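Local coordinates for site-specific recombinase, resolvase family protein (Streptococcus pneumoniae, PDB 3GUV), which probably binds DNA and catalyses site-specific recombination in the manner of resolvase-family recombinases, at residues 8-13 against 60-65. Numbering follows the deposited sequence.
Sequences YLYTRV and IQFNRM
Y10 stands on strand 8-12 and meets both F62 and M65 of helix 60-65. Its CB lies 3.8 Å from M65 SD, and M65 CE settles near CB and CG. Chi1 (179°) sets CG anti to the backbone N; from there the ring runs to F62, where CE1 rests 3.6 Å from F62 CB and CZ touches both F62 CB and CD1. F62 CD1 sits above one face of the tyrosine ring, offset toward its rim, and the phenyl ring presents its edge to that face: a T-shaped pair with centroids 5.6 Å apart and planes at 75°. At the tip, Y10 OH packs 3.5 Å from F62 CB, receives a hydrogen bond from R12 NH2 (3.1 Å), and is hydrogen-bonded to D48. The same aspartate accepts hydrogen bonds from the backbone N-H groups of Q61 and F62, so one carboxylate ties the tyrosine hydroxyl to the first turn of the helix.

Farther along, M65 reaches between the two tyrosines: its CG touches Y8 CD2 at 3.8 Å, and its sulfur makes oblique Met-aromatic contacts with both rings. Y8 OH is hydrogen-bonded to D74.

The strand and helix run nearly antiparallel, their axes 9.4 Å apart, in the buried interior of the resolvase N-terminal domain. Strand 6-12 lies between parallel strands 41-48 and 78-81; M65 also touches Y46 and V79 of these two strands, while L9 and T11 pack against helix 24-37.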
ATOM      1  N   TYR A   8      -1.070 -22.669  -7.926  1.00 20.91           N
ATOM      2  CA  TYR A   8      -0.016 -22.302  -8.876  1.00 21.32           C
ATOM      3  C   TYR A   8       1.093 -21.620  -8.095  1.00 22.15           C
ATOM      4  O   TYR A   8       0.796 -20.892  -7.117  1.00 22.88           O
ATOM      5  CB  TYR A   8      -0.539 -21.275  -9.893  1.00 21.50           C
ATOM      6  CG  TYR A   8      -1.498 -21.758 -10.979  1.00 22.37           C
ATOM      7  CD1 TYR A   8      -1.442 -23.067 -11.496  1.00 23.20           C
ATOM      8  CD2 TYR A   8      -2.396 -20.872 -11.556  1.00 24.78           C
ATOM      9  CE1 TYR A   8      -2.297 -23.464 -12.493  1.00 24.80           C
ATOM     10  CE2 TYR A   8      -3.251 -21.248 -12.567  1.00 25.79           C
ATOM     11  CZ  TYR A   8      -3.201 -22.553 -13.041  1.00 27.38           C
ATOM     12  OH  TYR A   8      -4.056 -22.932 -14.051  1.00 28.68           O
ATOM     13  N   LEU A   9       2.345 -21.820  -8.508  1.00 21.85           N
ATOM     14  CA  LEU A   9       3.489 -21.045  -8.011  1.00 22.14           C
ATOM     15  C   LEU A   9       3.820 -19.961  -9.017  1.00 22.14           C
ATOM     16  O   LEU A   9       3.849 -20.248 -10.197  1.00 22.72           O
ATOM     17  CB  LEU A   9       4.714 -21.940  -7.840  1.00 21.47           C
ATOM     18  CG  LEU A   9       4.990 -22.448  -6.441  1.00 23.30           C
ATOM     19  CD1 LEU A   9       3.765 -23.017  -5.802  1.00 20.31           C
ATOM     20  CD2 LEU A   9       6.219 -23.406  -6.456  1.00 19.50           C
ATOM     21  N   TYR A  10       4.069 -18.732  -8.570  1.00 21.48           N
ATOM     22  CA  TYR A  10       4.538 -17.659  -9.466  1.00 21.92           C
ATOM     23  C   TYR A  10       5.809 -17.031  -8.938  1.00 21.96           C
ATOM     24  O   TYR A  10       5.854 -16.603  -7.794  1.00 22.88           O
ATOM     25  CB  TYR A  10       3.507 -16.546  -9.618  1.00 22.23           C
ATOM     26  CG  TYR A  10       4.047 -15.472 -10.527  1.00 23.31           C
ATOM     27  CD1 TYR A  10       4.154 -15.695 -11.904  1.00 22.20           C
ATOM     28  CD2 TYR A  10       4.528 -14.241 -10.007  1.00 22.66           C
ATOM     29  CE1 TYR A  10       4.675 -14.720 -12.748  1.00 23.87           C
ATOM     30  CE2 TYR A  10       5.077 -13.275 -10.838  1.00 22.89           C
ATOM     31  CZ  TYR A  10       5.144 -13.503 -12.191  1.00 24.12           C
ATOM     32  OH  TYR A  10       5.698 -12.564 -13.018  1.00 25.85           O
ATOM     33  N   THR A  11       6.837 -16.955  -9.771  1.00 22.75           N
ATOM     34  CA  THR A  11       8.096 -16.328  -9.373  1.00 22.86           C
ATOM     35  C   THR A  11       8.565 -15.373 -10.475  1.00 22.24           C
ATOM     36  O   THR A  11       8.190 -15.519 -11.626  1.00 21.88           O
ATOM     37  CB  THR A  11       9.221 -17.385  -9.062  1.00 22.75           C
ATOM     38  OG1 THR A  11       9.446 -18.219 -10.202  1.00 25.27           O
ATOM     39  CG2 THR A  11       8.868 -18.264  -7.860  1.00 23.66           C
ATOM     40  N   ARG A  12       9.413 -14.416 -10.107  1.00 22.15           N
ATOM     41  CA  ARG A  12       9.982 -13.435 -11.075  1.00 22.06           C
ATOM     42  C   ARG A  12      11.204 -12.731 -10.494  1.00 22.33           C
ATOM     43  O   ARG A  12      11.484 -12.847  -9.314  1.00 23.92           O
ATOM     44  CB  ARG A  12       8.932 -12.391 -11.507  1.00 21.80           C
ATOM     45  CG  ARG A  12       8.372 -11.576 -10.287  1.00 22.22           C
ATOM     46  CD  ARG A  12       7.491 -10.412 -10.675  1.00 24.39           C
ATOM     47  NE  ARG A  12       8.250  -9.453 -11.464  1.00 27.02           N
ATOM     48  CZ  ARG A  12       8.123  -9.232 -12.773  1.00 32.35           C
ATOM     49  NH1 ARG A  12       8.911  -8.326 -13.362  1.00 32.95           N
ATOM     50  NH2 ARG A  12       7.236  -9.896 -13.518  1.00 34.57           N
ATOM     51  N   VAL A  13      11.938 -12.026 -11.333  1.00 23.69           N
ATOM     52  CA  VAL A  13      12.936 -11.039 -10.911  1.00 25.25           C
ATOM     53  C   VAL A  13      12.328  -9.676 -11.265  1.00 26.77           C
ATOM     54  O   VAL A  13      11.417  -9.609 -12.078  1.00 27.23           O
ATOM     55  CB  VAL A  13      14.268 -11.185 -11.653  1.00 25.26           C
ATOM     56  CG1 VAL A  13      14.841 -12.609 -11.456  1.00 25.78           C
ATOM     57  CG2 VAL A  13      14.087 -10.896 -13.136  1.00 23.51           C
ATOM     58  N   ILE A  60       5.042 -11.631 -19.051  1.00 37.42           N
ATOM     59  CA  ILE A  60       4.463 -12.585 -20.008  1.00 36.87           C
ATOM     60  C   ILE A  60       3.888 -13.861 -19.372  1.00 34.87           C
ATOM     61  O   ILE A  60       2.792 -14.297 -19.715  1.00 34.27           O
ATOM     62  CB  ILE A  60       5.504 -13.032 -21.062  1.00 36.98           C
ATOM     63  CG1 ILE A  60       5.995 -11.827 -21.890  1.00 38.65           C
ATOM     64  CG2 ILE A  60       4.907 -14.072 -21.965  1.00 36.62           C
ATOM     65  CD1 ILE A  60       7.487 -11.898 -22.188  1.00 39.80           C
ATOM     66  N   GLN A  61       4.650 -14.476 -18.483  1.00 32.26           N
ATOM     67  CA  GLN A  61       4.191 -15.722 -17.861  1.00 31.10           C
ATOM     68  C   GLN A  61       3.127 -15.377 -16.836  1.00 30.10           C
ATOM     69  O   GLN A  61       2.204 -16.140 -16.618  1.00 27.82           O
ATOM     70  CB  GLN A  61       5.355 -16.477 -17.210  1.00 30.86           C
ATOM     71  CG  GLN A  61       6.410 -16.942 -18.204  1.00 31.25           C
ATOM     72  CD  GLN A  61       5.830 -17.719 -19.367  1.00 34.36           C
ATOM     73  OE1 GLN A  61       4.985 -18.619 -19.191  1.00 35.63           O
ATOM     74  NE2 GLN A  61       6.272 -17.371 -20.581  1.00 34.95           N
ATOM     75  N   PHE A  62       3.271 -14.212 -16.202  1.00 29.62           N
ATOM     76  CA  PHE A  62       2.226 -13.738 -15.322  1.00 29.69           C
ATOM     77  C   PHE A  62       0.913 -13.581 -16.093  1.00 29.10           C
ATOM     78  O   PHE A  62      -0.153 -13.955 -15.600  1.00 27.81           O
ATOM     79  CB  PHE A  62       2.638 -12.429 -14.666  1.00 29.83           C
ATOM     80  CG  PHE A  62       1.552 -11.791 -13.914  1.00 31.33           C
ATOM     81  CD1 PHE A  62       1.364 -12.075 -12.582  1.00 33.28           C
ATOM     82  CD2 PHE A  62       0.667 -10.930 -14.559  1.00 33.09           C
ATOM     83  CE1 PHE A  62       0.330 -11.478 -11.893  1.00 37.42           C
ATOM     84  CE2 PHE A  62      -0.376 -10.326 -13.868  1.00 35.68           C
ATOM     85  CZ  PHE A  62      -0.539 -10.594 -12.537  1.00 36.78           C
ATOM     86  N   ASN A  63       0.992 -13.061 -17.313  1.00 30.06           N
ATOM     87  CA  ASN A  63      -0.203 -12.890 -18.140  1.00 30.99           C
ATOM     88  C   ASN A  63      -0.723 -14.268 -18.599  1.00 30.67           C
ATOM     89  O   ASN A  63      -1.913 -14.506 -18.534  1.00 30.19           O
ATOM     90  CB  ASN A  63       0.045 -11.959 -19.330  1.00 31.39           C
ATOM     91  CG  ASN A  63       0.370 -10.523 -18.905  1.00 33.90           C
ATOM     92  OD1 ASN A  63      -0.093 -10.035 -17.875  1.00 37.79           O
ATOM     93  ND2 ASN A  63       1.188  -9.849 -19.706  1.00 36.74           N
ATOM     94  N   ARG A  64       0.152 -15.177 -19.026  1.00 30.90           N
ATOM     95  CA  ARG A  64      -0.303 -16.542 -19.292  1.00 31.68           C
ATOM     96  C   ARG A  64      -1.036 -17.119 -18.062  1.00 31.07           C
ATOM     97  O   ARG A  64      -2.099 -17.713 -18.218  1.00 31.12           O
ATOM     98  CB  ARG A  64       0.808 -17.514 -19.734  1.00 32.49           C
ATOM     99  CG  ARG A  64       0.239 -19.001 -19.677  1.00 37.20           C
ATOM    100  CD  ARG A  64       0.954 -20.118 -20.418  1.00 42.80           C
ATOM    101  NE  ARG A  64       2.407 -20.105 -20.232  1.00 46.88           N
ATOM    102  CZ  ARG A  64       3.182 -21.184 -20.212  1.00 50.25           C
ATOM    103  NH1 ARG A  64       4.498 -21.041 -20.079  1.00 51.57           N
ATOM    104  NH2 ARG A  64       2.665 -22.406 -20.341  1.00 51.21           N
ATOM    105  N   MET A  65      -0.480 -16.932 -16.851  1.00 30.12           N
ATOM    106  CA  MET A  65      -1.094 -17.470 -15.624  1.00 29.27           C
ATOM    107  C   MET A  65      -2.522 -16.936 -15.447  1.00 28.68           C
ATOM    108  O   MET A  65      -3.451 -17.708 -15.210  1.00 27.97           O
ATOM    109  CB  MET A  65      -0.230 -17.176 -14.384  1.00 28.42           C
ATOM    110  CG  MET A  65      -0.658 -17.878 -13.064  1.00 26.52           C
ATOM    111  SD  MET A  65       0.360 -17.574 -11.574  1.00 13.36           S
ATOM    112  CE  MET A  65      -0.015 -15.816 -11.297  1.00 19.76           C
TER